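Long-range contacts in conserved hypothetical protein (Staphylococcus aureus subsp. aureus, PDB 2AP3), which is of unknown function but is a putative cell-wall binding lipoprotein, folded as an elongated, largely helical bundle: residues Ala75-Leu79 against Val140-Lys144; Val38-Ile42 against Glu81-Glu85. All coordinates share one frame; numbering follows the deposited sequence.

Contact 1: Ala75-Leu79 against Val140-Lys144; sequences ADDRL and VNSEK
R78 and E143 meet through a single carboxylate oxygen: NH1 and NH2 of R78 both donate to OE1 of E143, the NH2 bond being 2.9 Å long. That oxygen lies in the guanidinium plane, and the two flat groups are turned 46° from each other. NH1 comes in nearly along the C-O axis, whereas NH2 approaches on the anti side and well out of the carboxylate plane. With OE2 of E143 hydrogen-bonded to the hydroxyl of Y171 on helix 157-195, both carboxylate oxygens of this buried glutamate have partners. A bend at chi3 (-71°) swings the arginine head across to E143, and long, forked arginine suits a charge that must bridge two helices.

Nearer solvent, NZ of K144 reaches OD1 of D76 at 2.8 Å on its syn side, and a water bridges OD2 of D76 and the same NZ. The lysine spans the gap as a fully extended chain.

Between the two ion pairs runs the apolar packing. CG1 of V140 sits 3.7 Å from CG of L79 and also lies over one face of the R78 guanidinium. Small A75 lets the backbones draw close, its CB 3.9 Å from CB of K144. Nearly antiparallel helices, 163° apart with axes 9.5 Å from each other, joined by apolar residues with ion pairs at the flanks, are characteristic of an antiparallel helical bundle.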
ATOM      1  N   ALA A  75      16.236   7.897  -3.805  1.00 10.62           N
ATOM      2  CA  ALA A  75      14.956   8.346  -3.225  1.00 10.85           C
ATOM      3  C   ALA A  75      13.950   8.615  -4.348  1.00 11.70           C
ATOM      4  O   ALA A  75      12.794   8.159  -4.275  1.00 12.15           O
ATOM      5  CB  ALA A  75      15.177   9.562  -2.346  1.00 11.29           C
ATOM      6  N   ASP A  76      14.380   9.314  -5.405  1.00 11.09           N
ATOM      7  CA  ASP A  76      13.515   9.495  -6.597  1.00 10.88           C
ATOM      8  C   ASP A  76      13.043   8.156  -7.166  1.00 11.05           C
ATOM      9  O   ASP A  76      11.875   8.007  -7.547  1.00 11.93           O
ATOM     10  CB  ASP A  76      14.203  10.324  -7.699  1.00 11.39           C
ATOM     11  CG  ASP A  76      14.407  11.750  -7.302  1.00 14.34           C
ATOM     12  OD1 ASP A  76      13.636  12.286  -6.479  1.00 13.46           O
ATOM     13  OD2 ASP A  76      15.356  12.363  -7.848  1.00 16.74           O
ATOM     14  N   ASP A  77      13.950   7.185  -7.204  1.00 11.66           N
ATOM     15  CA  ASP A  77      13.655   5.906  -7.825  1.00 12.34           C
ATOM     16  C   ASP A  77      12.607   5.161  -7.013  1.00 12.48           C
ATOM     17  O   ASP A  77      11.713   4.523  -7.561  1.00 12.68           O
ATOM     18  CB  ASP A  77      14.934   5.048  -7.901  1.00 13.00           C
ATOM     19  CG  ASP A  77      15.896   5.515  -8.965  1.00 15.32           C
ATOM     20  OD1 ASP A  77      15.525   6.356  -9.806  1.00 17.25           O
ATOM     21  OD2 ASP A  77      17.057   5.027  -8.914  1.00 19.44           O
ATOM     22  N   ARG A  78      12.720   5.246  -5.696  1.00 12.17           N
ATOM     23  CA  ARG A  78      11.746   4.574  -4.835  1.00 11.75           C
ATOM     24  C   ARG A  78      10.378   5.222  -4.960  1.00 11.71           C
ATOM     25  O   ARG A  78       9.367   4.543  -5.104  1.00 12.64           O
ATOM     26  CB  ARG A  78      12.233   4.559  -3.385  1.00 12.33           C
ATOM     27  CG  ARG A  78      13.382   3.567  -3.191  1.00 11.38           C
ATOM     28  CD  ARG A  78      13.905   3.565  -1.744  1.00 11.98           C
ATOM     29  NE  ARG A  78      14.637   4.782  -1.381  1.00 11.40           N
ATOM     30  CZ  ARG A  78      14.448   5.469  -0.258  1.00 14.40           C
ATOM     31  NH1 ARG A  78      13.551   5.078   0.643  1.00 13.26           N
ATOM     32  NH2 ARG A  78      15.186   6.553  -0.030  1.00 13.50           N
ATOM     33  N   LEU A  79      10.341   6.555  -4.959  1.00 10.99           N
ATOM     34  CA  LEU A  79       9.070   7.232  -5.178  1.00 11.47           C
ATOM     35  C   LEU A  79       8.451   6.919  -6.541  1.00 12.02           C
ATOM     36  O   LEU A  79       7.218   6.738  -6.658  1.00 11.76           O
ATOM     37  CB  LEU A  79       9.263   8.740  -5.031  1.00 11.36           C
ATOM     38  CG  LEU A  79       9.535   9.215  -3.612  1.00  9.99           C
ATOM     39  CD1 LEU A  79      10.096  10.642  -3.599  1.00 13.70           C
ATOM     40  CD2 LEU A  79       8.257   9.108  -2.709  1.00 12.13           C
ATOM     41  N   VAL A 140       9.987   9.145   2.480  1.00 11.84           N
ATOM     42  CA  VAL A 140      11.044   9.072   1.443  1.00 11.39           C
ATOM     43  C   VAL A 140      11.455  10.465   0.995  1.00 11.09           C
ATOM     44  O   VAL A 140      12.652  10.753   0.852  1.00 11.46           O
ATOM     45  CB  VAL A 140      10.612   8.202   0.239  1.00 11.37           C
ATOM     46  CG1 VAL A 140      11.706   8.169  -0.800  1.00 12.88           C
ATOM     47  CG2 VAL A 140      10.289   6.811   0.708  1.00 12.68           C
ATOM     48  N   ASN A 141      10.481  11.360   0.865  1.00 12.08           N
ATOM     49  CA  ASN A 141      10.810  12.742   0.580  1.00 12.54           C
ATOM     50  C   ASN A 141      11.667  13.387   1.663  1.00 12.60           C
ATOM     51  O   ASN A 141      12.553  14.168   1.330  1.00 13.30           O
ATOM     52  CB  ASN A 141       9.555  13.544   0.282  1.00 12.15           C
ATOM     53  CG  ASN A 141       9.081  13.352  -1.162  1.00 12.37           C
ATOM     54  OD1 ASN A 141       7.945  12.898  -1.438  1.00 14.84           O
ATOM     55  ND2 ASN A 141       9.947  13.697  -2.092  1.00 10.70           N
ATOM     56  N   SER A 142      11.447  13.038   2.937  1.00 12.06           N
ATOM     57  CA  SER A 142      12.269  13.627   4.020  1.00 11.87           C
ATOM     58  C   SER A 142      13.719  13.101   4.003  1.00 12.17           C
ATOM     59  O   SER A 142      14.655  13.811   4.412  1.00 13.25           O
ATOM     60  CB  SER A 142      11.613  13.451   5.393  1.00 12.57           C
ATOM     61  OG  SER A 142      11.595  12.093   5.737  1.00 12.92           O
ATOM     62  N   GLU A 143      13.904  11.894   3.458  1.00 11.65           N
ATOM     63  CA  GLU A 143      15.257  11.356   3.213  1.00 12.89           C
ATOM     64  C   GLU A 143      15.907  12.189   2.111  1.00 12.46           C
ATOM     65  O   GLU A 143      17.042  12.663   2.262  1.00 12.78           O
ATOM     66  CB  GLU A 143      15.201   9.874   2.829  1.00 12.79           C
ATOM     67  CG  GLU A 143      14.855   8.985   4.055  1.00 12.96           C
ATOM     68  CD  GLU A 143      14.510   7.531   3.755  1.00 17.45           C
ATOM     69  OE1 GLU A 143      14.191   7.187   2.609  1.00 18.11           O
ATOM     70  OE2 GLU A 143      14.502   6.727   4.727  1.00 23.54           O
ATOM     71  N   LYS A 144      15.170  12.371   1.015  1.00 11.54           N
ATOM     72  CA  LYS A 144      15.638  13.201  -0.083  1.00 12.31           C
ATOM     73  C   LYS A 144      16.077  14.605   0.391  1.00 11.60           C
ATOM     74  O   LYS A 144      17.121  15.114  -0.013  1.00 13.08           O
ATOM     75  CB  LYS A 144      14.629  13.252  -1.224  1.00 11.90           C
ATOM     76  CG  LYS A 144      15.175  14.045  -2.448  1.00 12.36           C
ATOM     77  CD  LYS A 144      14.228  14.050  -3.663  1.00 12.04           C
ATOM     78  CE  LYS A 144      14.690  15.049  -4.741  1.00 14.61           C
ATOM     79  NZ  LYS A 144      13.727  15.016  -5.886  1.00 13.48           N
TER
HETATM   80  O   HOH W   1      16.181  14.948  -7.934  1.00 21.72           O

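Contact 2: Val38-Ile42 against Glu81-Glu85; sequences VGKKI and EFEKE
V38 opens the contact by setting its side chain as a knob into a hole formed by E81, F82, K84 and E85. Its two branches divide the work: CG2 lies 3.6 Å from CB of K84, while CG1 reaches the backbone O of E81 at 3.6 Å and faces CB of E85. Compact, branched valine fills such a hole without a long chain to fold away.

One turn on, K41 rests its CB 3.7 Å from CG of E81. Bends at chi2 and chi4 carry its ammonium away from the other segment, with NZ of K41 5.4 Å from OE2 of E81. Lysine suits this exposed rim, packing by its root while its charge stays toward solvent.

I42 closes the segment. Its CG1 lies 3.8 Å from CG of E81, and its ethyl arm is long enough to bring CD1 to the edge of the F82 ring.

E81 lays both CG and its carboxylate edge against V38 and K41, OE2 lying 3.6 Å from CA of V38. CG anti to the backbone N (chi1 -171°) sends the chain that way; extended K84 comes alongside, and its NZ donates to OE1 of E81 at 2.9 Å. No hydrogen bond crosses between the segments, so their association rests on van der Waals packing, with attraction between K41 and E81 probably a minor addition.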
ATOM      1  N   VAL A  38       6.102  -4.279  -7.265  1.00 16.54           N
ATOM      2  CA  VAL A  38       6.570  -2.969  -6.752  1.00 15.89           C
ATOM      3  C   VAL A  38       7.324  -3.126  -5.422  1.00 15.92           C
ATOM      4  O   VAL A  38       8.411  -2.569  -5.221  1.00 15.70           O
ATOM      5  CB  VAL A  38       5.377  -1.990  -6.555  1.00 16.63           C
ATOM      6  CG1 VAL A  38       5.818  -0.752  -5.784  1.00 17.09           C
ATOM      7  CG2 VAL A  38       4.756  -1.643  -7.911  1.00 18.70           C
ATOM      8  N   GLY A  39       6.737  -3.870  -4.493  1.00 15.91           N
ATOM      9  CA  GLY A  39       7.386  -4.137  -3.212  1.00 15.16           C
ATOM     10  C   GLY A  39       8.750  -4.769  -3.351  1.00 13.87           C
ATOM     11  O   GLY A  39       9.677  -4.379  -2.645  1.00 14.72           O
ATOM     12  N   LYS A  40       8.880  -5.738  -4.256  1.00 14.27           N
ATOM     13  CA  LYS A  40      10.197  -6.345  -4.495  1.00 13.43           C
ATOM     14  C   LYS A  40      11.198  -5.337  -5.059  1.00 13.49           C
ATOM     15  O   LYS A  40      12.355  -5.302  -4.653  1.00 13.65           O
ATOM     16  CB  LYS A  40      10.083  -7.554  -5.409  1.00 13.78           C
ATOM     17  CG  LYS A  40       9.401  -8.720  -4.738  1.00 14.47           C
ATOM     18  CD  LYS A  40       9.256  -9.873  -5.717  1.00 18.02           C
ATOM     19  CE  LYS A  40       8.335 -10.948  -5.168  1.00 20.02           C
ATOM     20  NZ  LYS A  40       8.431 -12.169  -6.035  1.00 20.11           N
ATOM     21  N   LYS A  41      10.739  -4.502  -5.991  1.00 13.64           N
ATOM     22  CA  LYS A  41      11.635  -3.545  -6.638  1.00 13.17           C
ATOM     23  C   LYS A  41      12.077  -2.481  -5.626  1.00 11.95           C
ATOM     24  O   LYS A  41      13.240  -2.090  -5.591  1.00 12.84           O
ATOM     25  CB  LYS A  41      10.931  -2.894  -7.825  1.00 13.78           C
ATOM     26  CG  LYS A  41      10.748  -3.850  -9.001  1.00 17.44           C
ATOM     27  CD  LYS A  41      12.012  -4.047  -9.807  1.00 22.14           C
ATOM     28  CE  LYS A  41      11.899  -5.267 -10.723  1.00 25.71           C
ATOM     29  NZ  LYS A  41      10.680  -5.291 -11.585  1.00 29.32           N
ATOM     30  N   ILE A  42      11.153  -2.029  -4.783  1.00 11.89           N
ATOM     31  CA  ILE A  42      11.508  -1.079  -3.741  1.00 11.86           C
ATOM     32  C   ILE A  42      12.438  -1.720  -2.711  1.00 11.51           C
ATOM     33  O   ILE A  42      13.417  -1.093  -2.281  1.00 12.26           O
ATOM     34  CB  ILE A  42      10.260  -0.439  -3.104  1.00 12.75           C
ATOM     35  CG1 ILE A  42       9.613   0.499  -4.136  1.00 13.35           C
ATOM     36  CG2 ILE A  42      10.633   0.368  -1.838  1.00 13.66           C
ATOM     37  CD1 ILE A  42       8.265   1.031  -3.648  1.00 14.61           C
ATOM     38  N   GLU A  81       8.911   4.182  -8.413  1.00 12.36           N
ATOM     39  CA  GLU A  81       8.385   2.825  -8.361  1.00 12.95           C
ATOM     40  C   GLU A  81       7.083   2.778  -7.554  1.00 12.48           C
ATOM     41  O   GLU A  81       6.115   2.116  -7.951  1.00 13.11           O
ATOM     42  CB  GLU A  81       9.462   1.869  -7.803  1.00 13.46           C
ATOM     43  CG  GLU A  81       9.126   0.391  -7.904  1.00 16.73           C
ATOM     44  CD  GLU A  81       8.830  -0.109  -9.319  1.00 18.88           C
ATOM     45  OE1 GLU A  81       9.375   0.411 -10.332  1.00 20.44           O
ATOM     46  OE2 GLU A  81       8.066  -1.083  -9.404  1.00 24.06           O
ATOM     47  N   PHE A  82       7.015   3.516  -6.442  1.00 11.79           N
ATOM     48  CA  PHE A  82       5.803   3.504  -5.622  1.00 12.54           C
ATOM     49  C   PHE A  82       4.570   4.032  -6.361  1.00 13.25           C
ATOM     50  O   PHE A  82       3.457   3.628  -6.055  1.00 13.43           O
ATOM     51  CB  PHE A  82       6.038   4.239  -4.312  1.00 12.79           C
ATOM     52  CG  PHE A  82       4.909   4.135  -3.340  1.00 13.11           C
ATOM     53  CD1 PHE A  82       4.605   2.922  -2.735  1.00 14.01           C
ATOM     54  CD2 PHE A  82       4.146   5.238  -3.031  1.00 12.06           C
ATOM     55  CE1 PHE A  82       3.558   2.841  -1.814  1.00 15.07           C
ATOM     56  CE2 PHE A  82       3.084   5.168  -2.115  1.00 14.29           C
ATOM     57  CZ  PHE A  82       2.800   3.952  -1.520  1.00 14.47           C
ATOM     58  N   GLU A  83       4.774   4.909  -7.343  1.00 14.34           N
ATOM     59  CA  GLU A  83       3.648   5.411  -8.162  1.00 14.79           C
ATOM     60  C   GLU A  83       2.838   4.251  -8.728  1.00 15.04           C
ATOM     61  O   GLU A  83       1.612   4.361  -8.850  1.00 15.87           O
ATOM     62  CB  GLU A  83       4.147   6.246  -9.337  1.00 15.16           C
ATOM     63  CG  GLU A  83       4.759   7.576  -8.928  1.00 14.88           C
ATOM     64  CD  GLU A  83       5.115   8.465 -10.128  1.00 16.60           C
ATOM     65  OE1 GLU A  83       4.423   8.381 -11.183  1.00 22.96           O
ATOM     66  OE2 GLU A  83       6.079   9.240 -10.030  1.00 17.61           O
ATOM     67  N   LYS A  84       3.523   3.178  -9.134  1.00 14.91           N
ATOM     68  CA  LYS A  84       2.836   2.016  -9.706  1.00 15.21           C
ATOM     69  C   LYS A  84       1.854   1.403  -8.698  1.00 16.34           C
ATOM     70  O   LYS A  84       0.769   0.956  -9.081  1.00 15.66           O
ATOM     71  CB  LYS A  84       3.832   0.968 -10.216  1.00 16.47           C
ATOM     72  CG  LYS A  84       4.702   1.439 -11.376  1.00 18.31           C
ATOM     73  CD  LYS A  84       5.824   0.436 -11.599  1.00 20.13           C
ATOM     74  CE  LYS A  84       6.842   0.919 -12.608  1.00 21.53           C
ATOM     75  NZ  LYS A  84       7.954  -0.074 -12.823  1.00 22.39           N
ATOM     76  N   GLU A  85       2.234   1.371  -7.419  1.00 15.02           N
ATOM     77  CA  GLU A  85       1.325   0.879  -6.360  1.00 15.40           C
ATOM     78  C   GLU A  85       0.133   1.818  -6.210  1.00 15.76           C
ATOM     79  O   GLU A  85      -1.016   1.386  -6.146  1.00 15.84           O
ATOM     80  CB  GLU A  85       2.058   0.684  -5.021  1.00 14.88           C
ATOM     81  CG  GLU A  85       1.093   0.329  -3.863  1.00 16.01           C
ATOM     82  CD  GLU A  85       1.804  -0.097  -2.580  1.00 16.18           C
ATOM     83  OE1 GLU A  85       2.999  -0.500  -2.650  1.00 18.88           O
ATOM     84  OE2 GLU A  85       1.168   0.005  -1.490  1.00 17.77           O
TER

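Helix 61-96 is common to both contacts: contact 1 joins it to helix 109-150, and contact 2 joins it to helix 33-50. Their centres lie about 12 Å apart, and they touch where O of R78 meets CD1 of I42 at 4.0 Å, a packing contact. Y136 of helix 109-150 ties them further, since R78, I42 and F82 all pack against it. The two differ in chemistry: ion pairs cross between helices in contact 1, whereas no hydrogen bond or ion pair crosses between the segments of contact 2. Contact 2 lies nearer the middle of the elongated chain, its centre about 9 Å from the chain centre against about 16 Å for contact 1.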